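Side-chain contacts in lipocalin allergen (Canis lupus familiaris, PDB 4ODD), which is a dog dander allergen of the lipocalin family and probably binds small molecules, as lipocalins generally do: residues L8-G13 with I90-N95; R88-D91 with L97-Y100. One frame throughout, in Å; residues are numbered along the deposited sequence.

Interaction 1. Residues L8-G13 with I90-N95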
ATOM      1  N   LEU A   8      13.531  -5.719   0.026  1.00 59.81           N
ATOM      2  CA  LEU A   8      13.675  -4.337  -0.433  1.00 49.98           C
ATOM      3  C   LEU A   8      14.386  -4.188  -1.777  1.00 51.57           C
ATOM      4  O   LEU A   8      14.166  -3.205  -2.499  1.00 56.00           O
ATOM      5  CB  LEU A   8      14.383  -3.481   0.626  1.00 63.69           C
ATOM      6  CG  LEU A   8      13.560  -3.016   1.833  1.00 71.10           C
ATOM      7  CD1 LEU A   8      14.453  -2.308   2.844  1.00 74.10           C
ATOM      8  CD2 LEU A   8      12.386  -2.114   1.422  1.00 58.90           C
ATOM      9  N   THR A   9      15.233  -5.143  -2.129  1.00 64.46           N
ATOM     10  CA  THR A   9      15.979  -5.007  -3.373  1.00 81.20           C
ATOM     11  C   THR A   9      15.069  -5.250  -4.562  1.00 79.73           C
ATOM     12  O   THR A   9      15.016  -4.448  -5.505  1.00 78.93           O
ATOM     13  CB  THR A   9      17.146  -6.005  -3.458  1.00 91.30           C
ATOM     14  OG1 THR A   9      17.871  -6.024  -2.219  1.00 84.89           O
ATOM     15  CG2 THR A   9      18.081  -5.615  -4.599  1.00 82.34           C
ATOM     16  N   GLN A  10      14.338  -6.360  -4.479  1.00 59.30           N
ATOM     17  CA  GLN A  10      13.571  -6.889  -5.594  1.00 58.69           C
ATOM     18  C   GLN A  10      12.247  -6.183  -5.865  1.00 58.83           C
ATOM     19  O   GLN A  10      11.551  -6.538  -6.810  1.00 65.64           O
ATOM     20  CB  GLN A  10      13.295  -8.377  -5.362  1.00 63.22           C
ATOM     21  CG  GLN A  10      14.537  -9.247  -5.371  1.00 77.07           C
ATOM     22  CD  GLN A  10      15.315  -9.131  -6.678  1.00 87.32           C
ATOM     23  OE1 GLN A  10      16.191  -8.272  -6.817  1.00 81.83           O
ATOM     24  NE2 GLN A  10      14.993  -9.995  -7.646  1.00 78.03           N
ATOM     25  N   VAL A  11      11.876  -5.207  -5.045  1.00 57.98           N
ATOM     26  CA  VAL A  11      10.508  -4.698  -5.132  1.00 53.42           C
ATOM     27  C   VAL A  11      10.326  -3.643  -6.205  1.00 50.22           C
ATOM     28  O   VAL A  11       9.203  -3.372  -6.629  1.00 45.70           O
ATOM     29  CB  VAL A  11       9.979  -4.137  -3.792  1.00 55.86           C
ATOM     30  CG1 VAL A  11      10.417  -5.014  -2.663  1.00 66.15           C
ATOM     31  CG2 VAL A  11      10.471  -2.731  -3.567  1.00 41.14           C
ATOM     32  N   SER A  12      11.423  -3.041  -6.639  1.00 53.68           N
ATOM     33  CA  SER A  12      11.321  -1.985  -7.622  1.00 55.82           C
ATOM     34  C   SER A  12      10.598  -2.477  -8.853  1.00 51.63           C
ATOM     35  O   SER A  12      10.797  -3.613  -9.287  1.00 48.80           O
ATOM     36  CB  SER A  12      12.695  -1.463  -7.985  1.00 49.72           C
ATOM     37  OG  SER A  12      13.112  -0.534  -7.000  1.00 51.97           O
ATOM     38  N   GLY A  13       9.736  -1.626  -9.396  1.00 48.70           N
ATOM     39  CA  GLY A  13       8.981  -1.973 -10.589  1.00 48.78           C
ATOM     40  C   GLY A  13       7.485  -1.781 -10.462  1.00 43.17           C
ATOM     41  O   GLY A  13       6.987  -1.171  -9.512  1.00 42.66           O
ATOM     42  N   ILE A  90       5.647  -6.465   4.393  1.00 49.58           N
ATOM     43  CA  ILE A  90       5.509  -7.649   5.226  1.00 52.89           C
ATOM     44  C   ILE A  90       6.031  -8.895   4.503  1.00 58.43           C
ATOM     45  O   ILE A  90       6.556  -9.812   5.132  1.00 60.96           O
ATOM     46  CB  ILE A  90       4.035  -7.893   5.619  1.00 59.73           C
ATOM     47  CG1 ILE A  90       3.461  -6.687   6.372  1.00 56.11           C
ATOM     48  CG2 ILE A  90       3.912  -9.150   6.445  1.00 52.52           C
ATOM     49  CD1 ILE A  90       4.292  -6.275   7.555  1.00 46.58           C
ATOM     50  N   ASP A  91       5.895  -8.923   3.180  1.00 63.94           N
ATOM     51  CA  ASP A  91       6.167 -10.144   2.423  1.00 67.17           C
ATOM     52  C   ASP A  91       6.243  -9.880   0.921  1.00 67.48           C
ATOM     53  O   ASP A  91       5.533  -9.027   0.394  1.00 63.57           O
ATOM     54  CB  ASP A  91       5.061 -11.171   2.708  1.00 67.47           C
ATOM     55  CG  ASP A  91       5.566 -12.601   2.668  1.00 87.97           C
ATOM     56  OD1 ASP A  91       6.670 -12.863   3.194  1.00 87.97           O
ATOM     57  OD2 ASP A  91       4.856 -13.462   2.111  1.00 88.80           O
ATOM     58  N   MET A  92       7.104 -10.613   0.227  1.00 70.12           N
ATOM     59  CA  MET A  92       7.153 -10.507  -1.230  1.00 71.66           C
ATOM     60  C   MET A  92       7.421 -11.832  -1.937  1.00 79.64           C
ATOM     61  O   MET A  92       8.376 -12.543  -1.611  1.00 81.32           O
ATOM     62  CB  MET A  92       8.189  -9.482  -1.689  1.00 76.51           C
ATOM     63  CG  MET A  92       8.202  -9.280  -3.203  1.00 63.92           C
ATOM     64  SD  MET A  92       9.723  -8.559  -3.863  1.00 92.54           S
ATOM     65  CE  MET A  92      10.895  -9.903  -3.629  1.00 76.52           C
ATOM     66  N   THR A  93       6.556 -12.149  -2.899  1.00 85.86           N
ATOM     67  CA  THR A  93       6.799 -13.195  -3.889  1.00 82.47           C
ATOM     68  C   THR A  93       7.135 -12.440  -5.176  1.00 82.89           C
ATOM     69  O   THR A  93       7.230 -11.214  -5.147  1.00 80.57           O
ATOM     70  CB  THR A  93       5.565 -14.123  -4.048  1.00 85.00           C
ATOM     71  OG1 THR A  93       4.830 -13.785  -5.231  1.00 85.59           O
ATOM     72  CG2 THR A  93       4.642 -14.015  -2.831  1.00 84.77           C
ATOM     73  N   PRO A  94       7.343 -13.142  -6.306  1.00 83.25           N
ATOM     74  CA  PRO A  94       7.647 -12.372  -7.524  1.00 87.42           C
ATOM     75  C   PRO A  94       6.368 -11.833  -8.160  1.00 78.77           C
ATOM     76  O   PRO A  94       6.388 -10.873  -8.941  1.00 63.92           O
ATOM     77  CB  PRO A  94       8.299 -13.410  -8.451  1.00 81.12           C
ATOM     78  CG  PRO A  94       8.482 -14.655  -7.619  1.00 85.35           C
ATOM     79  CD  PRO A  94       7.448 -14.590  -6.543  1.00 86.62           C
ATOM     80  N   ASN A  95       5.259 -12.473  -7.801  1.00 60.17           N
ATOM     81  CA  ASN A  95       3.929 -12.068  -8.226  1.00 77.15           C
ATOM     82  C   ASN A  95       3.245 -11.114  -7.231  1.00 65.63           C
ATOM     83  O   ASN A  95       2.361 -10.352  -7.605  1.00 53.03           O
ATOM     84  CB  ASN A  95       3.068 -13.321  -8.441  1.00 87.82           C
ATOM     85  CG  ASN A  95       1.661 -12.996  -8.906  1.00114.87           C
ATOM     86  OD1 ASN A  95       1.432 -12.742 -10.094  1.00113.74           O
ATOM     87  ND2 ASN A  95       0.705 -13.010  -7.973  1.00121.41           N
TER

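Interaction 2. Residues R88-D91 with L97-Y100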
ATOM      1  N   ARG A  88       5.898  -0.695   6.058  1.00 35.34           N
ATOM      2  CA  ARG A  88       6.722  -1.886   6.045  1.00 38.15           C
ATOM      3  C   ARG A  88       6.240  -2.844   4.984  1.00 35.21           C
ATOM      4  O   ARG A  88       5.044  -3.014   4.793  1.00 40.36           O
ATOM      5  CB  ARG A  88       6.701  -2.577   7.413  1.00 35.16           C
ATOM      6  CG  ARG A  88       7.491  -1.854   8.514  1.00 45.00           C
ATOM      7  CD  ARG A  88       7.699  -2.755   9.740  1.00 54.51           C
ATOM      8  NE  ARG A  88       8.213  -2.050  10.916  1.00 87.06           N
ATOM      9  CZ  ARG A  88       9.468  -1.627  11.066  1.00 88.83           C
ATOM     10  NH1 ARG A  88      10.362  -1.806  10.106  1.00 62.30           N
ATOM     11  NH2 ARG A  88       9.832  -1.002  12.180  1.00 67.99           N
ATOM     12  N   ILE A  89       7.174  -3.459   4.275  1.00 42.33           N
ATOM     13  CA  ILE A  89       6.848  -4.589   3.435  1.00 43.51           C
ATOM     14  C   ILE A  89       6.789  -5.801   4.347  1.00 46.85           C
ATOM     15  O   ILE A  89       7.764  -6.127   5.014  1.00 51.63           O
ATOM     16  CB  ILE A  89       7.935  -4.820   2.397  1.00 41.90           C
ATOM     17  CG1 ILE A  89       8.251  -3.512   1.675  1.00 43.40           C
ATOM     18  CG2 ILE A  89       7.509  -5.899   1.407  1.00 54.10           C
ATOM     19  CD1 ILE A  89       7.041  -2.877   1.080  1.00 46.46           C
ATOM     20  N   ILE A  90       5.647  -6.465   4.393  1.00 49.58           N
ATOM     21  CA  ILE A  90       5.509  -7.649   5.226  1.00 52.89           C
ATOM     22  C   ILE A  90       6.031  -8.895   4.503  1.00 58.43           C
ATOM     23  O   ILE A  90       6.556  -9.812   5.132  1.00 60.96           O
ATOM     24  CB  ILE A  90       4.035  -7.893   5.619  1.00 59.73           C
ATOM     25  CG1 ILE A  90       3.461  -6.687   6.372  1.00 56.11           C
ATOM     26  CG2 ILE A  90       3.912  -9.150   6.445  1.00 52.52           C
ATOM     27  CD1 ILE A  90       4.292  -6.275   7.555  1.00 46.58           C
ATOM     28  N   ASP A  91       5.895  -8.923   3.180  1.00 63.94           N
ATOM     29  CA  ASP A  91       6.167 -10.144   2.423  1.00 67.17           C
ATOM     30  C   ASP A  91       6.243  -9.880   0.921  1.00 67.48           C
ATOM     31  O   ASP A  91       5.533  -9.027   0.394  1.00 63.57           O
ATOM     32  CB  ASP A  91       5.061 -11.171   2.708  1.00 67.47           C
ATOM     33  CG  ASP A  91       5.566 -12.601   2.668  1.00 87.97           C
ATOM     34  OD1 ASP A  91       6.670 -12.863   3.194  1.00 87.97           O
ATOM     35  OD2 ASP A  91       4.856 -13.462   2.111  1.00 88.80           O
ATOM     36  N   LEU A  97       2.973  -8.720  -3.211  1.00 55.86           N
ATOM     37  CA  LEU A  97       3.570  -7.760  -2.297  1.00 53.48           C
ATOM     38  C   LEU A  97       2.567  -7.398  -1.200  1.00 47.61           C
ATOM     39  O   LEU A  97       1.486  -6.887  -1.482  1.00 48.63           O
ATOM     40  CB  LEU A  97       3.973  -6.505  -3.067  1.00 49.93           C
ATOM     41  CG  LEU A  97       4.836  -5.500  -2.319  1.00 59.14           C
ATOM     42  CD1 LEU A  97       6.187  -6.123  -2.047  1.00 60.26           C
ATOM     43  CD2 LEU A  97       4.984  -4.227  -3.132  1.00 53.90           C
ATOM     44  N   ILE A  98       2.920  -7.671   0.045  1.00 45.27           N
ATOM     45  CA  ILE A  98       2.060  -7.280   1.162  1.00 47.56           C
ATOM     46  C   ILE A  98       2.674  -6.129   1.974  1.00 49.27           C
ATOM     47  O   ILE A  98       3.784  -6.252   2.521  1.00 48.44           O
ATOM     48  CB  ILE A  98       1.767  -8.457   2.108  1.00 48.58           C
ATOM     49  CG1 ILE A  98       1.020  -9.565   1.368  1.00 49.58           C
ATOM     50  CG2 ILE A  98       0.945  -7.983   3.315  1.00 45.70           C
ATOM     51  CD1 ILE A  98       0.746 -10.786   2.224  1.00 51.89           C
ATOM     52  N   GLY A  99       1.956  -5.014   2.044  1.00 47.68           N
ATOM     53  CA  GLY A  99       2.445  -3.864   2.771  1.00 45.46           C
ATOM     54  C   GLY A  99       1.586  -3.555   3.976  1.00 50.60           C
ATOM     55  O   GLY A  99       0.389  -3.894   4.009  1.00 47.00           O
ATOM     56  N   TYR A 100       2.195  -2.921   4.975  1.00 43.62           N
ATOM     57  CA  TYR A 100       1.455  -2.446   6.134  1.00 41.45           C
ATOM     58  C   TYR A 100       1.878  -1.038   6.485  1.00 48.55           C
ATOM     59  O   TYR A 100       3.044  -0.792   6.816  1.00 52.23           O
ATOM     60  CB  TYR A 100       1.678  -3.353   7.333  1.00 48.76           C
ATOM     61  CG  TYR A 100       0.877  -2.941   8.539  1.00 49.51           C
ATOM     62  CD1 TYR A 100      -0.509  -2.843   8.478  1.00 48.22           C
ATOM     63  CD2 TYR A 100       1.499  -2.663   9.750  1.00 47.69           C
ATOM     64  CE1 TYR A 100      -1.247  -2.466   9.611  1.00 49.30           C
ATOM     65  CE2 TYR A 100       0.768  -2.293  10.873  1.00 42.56           C
ATOM     66  CZ  TYR A 100      -0.589  -2.193  10.797  1.00 49.97           C
ATOM     67  OH  TYR A 100      -1.294  -1.825  11.909  1.00 56.58           O
TER

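Interaction 1. Residues L8-G13 with I90-N95
Just beyond Met-92, whose side chain reaches Gln-10 and Val-11, the hydroxyl oxygen of Thr-93 is gripped by two backbone N-H groups. Thr-93 OG1 accepts from Asn-95 N at 2.9 Å, which makes an ST turn, and also from the N of Ala-96. The two bonds brace the turn that follows strand 84-92.

No hydrogen bond crosses between 8-13 and 90-95; the contact is one methionine laid against two neighbouring residues. Met-92 leaves its strand extended, CG lying anti to the backbone N (chi1 -176°), and bends only at its last torsion (chi3 70°). The thioether thus advances toward the 8-13 segment while the terminal methyl turns onto the base of Gln-10. Met-92 CE rests 3.3 Å from Gln-10 CB and 4.1 Å from Gln-10 CG, the two side chains crossing at about a right angle. Met-92 SD lies 3.8 Å from Val-11 CG1, a branch that stands beside its own backbone N. Gln-10 gives only the aliphatic base of its chain: a bend at chi2 leads the amide away from the methionine.

The two residues met by Met-92 differ in burial, Val-11 being enclosed and Gln-10 exposed, so the end of the methionine spans a buried and an exposed neighbour. The interface is small, 116 Å² in all. The 8-13 segment is also held from elsewhere: Val-11 O accepts from Trp-15 NE1, and Ser-12 OG bonds to Val-43 N. Gly-13 and Trp-15 fit the Gly-X-Trp signature of lipocalins. The end of helix 6-10 and the residue after it, packed against the last residue of strand 84-92 just before the turn into 96-104, form the arrangement expected at the closed end of a lipocalin barrel.

Interaction 2. Residues R88-D91 with L97-Y100
Ile-98 exchanges backbone bonds with two successive residues, Ile-90 and Asp-91. Ile-98 N donates almost straight to Asp-91 O (3.0 Å, 174°). Ile-98 O accepts from Ile-90 N at 2.6 Å and, weakly, from Asp-91 N. Two residues facing one make this a classic beta bulge. Beyond it the regular antiparallel pairing returns: Tyr-100 N donates to Arg-88 O at 2.9 Å, and Arg-88 N to Tyr-100 O.

Packing follows on both faces. Ile-90 lies alongside Tyr-100, pointing the same way, with Ile-90 CG1 3.9 Å from Tyr-100 CB. Ile-90 CB also sits 3.9 Å from Ile-98 CG2. Helix 125-137 lies over this side, where Leu-134 touches both isoleucines and Lys-130 forms a salt bridge with Asp-91 OD2. On the other face Ile-89 CG2 meets Leu-97 CD1 at 3.7 Å, the two side chains slanting across each other. Leu-97 gets there with CG turned away from its backbone N (chi1 -169°).

The chemistry implies a division of labour: main-chain bonds zip the hairpin, aliphatic branches pack on both faces, and the carboxylate of Asp-91 finds its partner in Lys-130 of the helix.

Overall arrangement
Strand 84-92 serves both contacts, which share Ile-90 and Asp-91 and have centres about 9 Å apart. Both are partly buried: four of eight touching residues are buried in interaction 2, and one of three, Val-11, in interaction 1. Interaction 2 lies nearer the chain's centre and joins adjacent strands of the barrel wall, so backbone hydrogen bonds dominate. Interaction 1 sits farther out, where the same strand runs into its turn; it ties in a segment 77 residues away without any polar bond, and buries about a third as much surface. The two meet where Met-92 CG touches Leu-97 CD1. Together they illustrate how sheet bonding builds a barrel wall while sparse apolar contacts join the N-terminal segment to the closed end.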